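PDB 6IMV: endo-beta-1,2-glucanase from Talaromyces funiculosus, which hydrolyses internal beta-1,2-glucosidic linkages of beta-1,2-glucans, the founding activity of a glycoside hydrolase family first identified with this fungal enzyme. Local coordinates for residues S84-M88 with W307-E311. Residue numbers count along the deposited sequence, not the author numbering.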
loop_
_atom_site.group_PDB
_atom_site.type_symbol
_atom_site.label_atom_id
_atom_site.label_comp_id
_atom_site.label_asym_id
_atom_site.label_seq_id
_atom_site.Cartn_x
_atom_site.Cartn_y
_atom_site.Cartn_z
ATOM N N SER A 84 -5.194 -5.310 2.288
ATOM C CA SER A 84 -4.441 -5.657 1.082
ATOM C C SER A 84 -2.959 -5.874 1.419
ATOM O O SER A 84 -2.348 -6.799 0.881
ATOM C CB SER A 84 -4.651 -4.632 -0.026
ATOM O OG SER A 84 -3.800 -3.517 0.139
ATOM N N LEU A 85 -2.409 -5.080 2.351
ATOM C CA LEU A 85 -0.999 -5.187 2.738
ATOM C C LEU A 85 -0.758 -6.479 3.534
ATOM O O LEU A 85 0.250 -7.157 3.325
ATOM C CB LEU A 85 -0.571 -3.945 3.520
ATOM C CG LEU A 85 -0.537 -2.646 2.709
ATOM C CD1 LEU A 85 -0.287 -1.441 3.609
ATOM C CD2 LEU A 85 0.513 -2.706 1.607
ATOM N N GLN A 86 -1.698 -6.812 4.420
ATOM C CA GLN A 86 -1.641 -8.004 5.243
ATOM C C GLN A 86 -1.777 -9.250 4.355
ATOM O O GLN A 86 -1.009 -10.204 4.479
ATOM C CB GLN A 86 -2.746 -7.926 6.296
ATOM C CG GLN A 86 -2.807 -9.110 7.246
ATOM C CD GLN A 86 -3.984 -9.006 8.186
ATOM O OE1 GLN A 86 -4.938 -8.276 7.935
ATOM N NE2 GLN A 86 -3.926 -9.749 9.277
ATOM N N VAL A 87 -2.740 -9.217 3.431
ATOM C CA VAL A 87 -3.020 -10.356 2.562
ATOM C C VAL A 87 -1.828 -10.605 1.628
ATOM O O VAL A 87 -1.429 -11.761 1.436
ATOM C CB VAL A 87 -4.356 -10.176 1.813
ATOM C CG1 VAL A 87 -4.509 -11.153 0.652
ATOM C CG2 VAL A 87 -5.532 -10.307 2.772
ATOM N N MET A 88 -1.250 -9.535 1.072
ATOM C CA MET A 88 -0.086 -9.659 0.186
ATOM C C MET A 88 1.070 -10.336 0.937
ATOM O O MET A 88 1.738 -11.218 0.391
ATOM C CB MET A 88 0.363 -8.290 -0.346
ATOM C CG MET A 88 -0.473 -7.794 -1.498
ATOM S SD MET A 88 0.179 -6.276 -2.251
ATOM C CE MET A 88 -0.461 -5.052 -1.122
ATOM N N TRP A 307 1.102 2.467 -5.723
ATOM C CA TRP A 307 0.646 1.211 -5.095
ATOM C C TRP A 307 0.290 0.117 -6.114
ATOM O O TRP A 307 0.540 -1.058 -5.851
ATOM C CB TRP A 307 -0.563 1.535 -4.218
ATOM C CG TRP A 307 -1.003 0.531 -3.199
ATOM C CD1 TRP A 307 -1.468 -0.734 -3.405
ATOM C CD2 TRP A 307 -1.176 0.797 -1.791
ATOM N NE1 TRP A 307 -1.869 -1.291 -2.217
ATOM C CE2 TRP A 307 -1.722 -0.370 -1.211
ATOM C CE3 TRP A 307 -0.933 1.909 -0.973
ATOM C CZ2 TRP A 307 -2.000 -0.462 0.153
ATOM C CZ3 TRP A 307 -1.217 1.820 0.373
ATOM C CH2 TRP A 307 -1.744 0.649 0.926
ATOM N N LYS A 308 -0.342 0.487 -7.234
ATOM C CA LYS A 308 -0.898 -0.486 -8.182
ATOM C C LYS A 308 0.180 -1.447 -8.700
ATOM O O LYS A 308 -0.128 -2.593 -9.002
ATOM C CB LYS A 308 -1.597 0.210 -9.351
ATOM C CG LYS A 308 -0.679 0.936 -10.326
ATOM C CD LYS A 308 -1.413 1.869 -11.262
ATOM C CE LYS A 308 -0.526 2.417 -12.359
ATOM N NZ LYS A 308 -1.298 3.202 -13.350
ATOM N N VAL A 309 1.434 -0.986 -8.799
ATOM C CA VAL A 309 2.501 -1.782 -9.421
ATOM C C VAL A 309 2.888 -2.958 -8.509
ATOM O O VAL A 309 3.497 -3.906 -8.986
ATOM C CB VAL A 309 3.728 -0.926 -9.792
ATOM C CG1 VAL A 309 3.330 0.281 -10.620
ATOM C CG2 VAL A 309 4.536 -0.512 -8.572
ATOM N N LEU A 310 2.511 -2.891 -7.223
ATOM C CA LEU A 310 2.711 -3.993 -6.268
ATOM C C LEU A 310 1.761 -5.159 -6.563
ATOM O O LEU A 310 2.006 -6.274 -6.097
ATOM C CB LEU A 310 2.462 -3.518 -4.832
ATOM C CG LEU A 310 3.476 -2.553 -4.218
ATOM C CD1 LEU A 310 2.909 -1.954 -2.940
ATOM C CD2 LEU A 310 4.801 -3.245 -3.934
ATOM N N GLU A 311 0.649 -4.890 -7.252
ATOM C CA GLU A 311 -0.477 -5.836 -7.288
ATOM C C GLU A 311 -0.741 -6.383 -8.701
ATOM O O GLU A 311 -1.345 -7.416 -8.824
ATOM C CB GLU A 311 -1.732 -5.169 -6.727
ATOM C CG GLU A 311 -1.541 -4.643 -5.313
ATOM C CD GLU A 311 -2.809 -4.566 -4.484
ATOM O OE1 GLU A 311 -3.714 -5.441 -4.664
ATOM O OE2 GLU A 311 -2.906 -3.630 -3.681
#
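Three side chains of the turn 307-311, those of W307, L310 and E311, pack against helix 80-94, one helical turn of which is 84-88. W307 lays its indole against the helix. Its CZ2 lies 3.7 Å from CG of L85, an apolar contact. The same CZ2 is 3.5 Å from OG of S84, which sits at the ring edge and hydrogen-bonds back to the S81 carbonyl. L310 N hydrogen-bonds to W307 O at 3.0 Å, closing a tight turn. That turn brings L310 CB to 4.4 Å from SD of M88. The next residue, E311, folds its carboxylate back toward the indole. W307 NE1 gives a weak hydrogen bond to E311 OE2 at 2.9 Å. The M88 methyl CE packs 3.8 Å from E311 OE2, a van der Waals contact. The side chain of W307 is about 7 Å from a bound glucose and touches D434, which lines the sugar pocket. Helix 163-182 covers S84, W307 and E311 through E168. Helix 433-443 touches L85, M88 and W307, while L310 rests on helix 387-392.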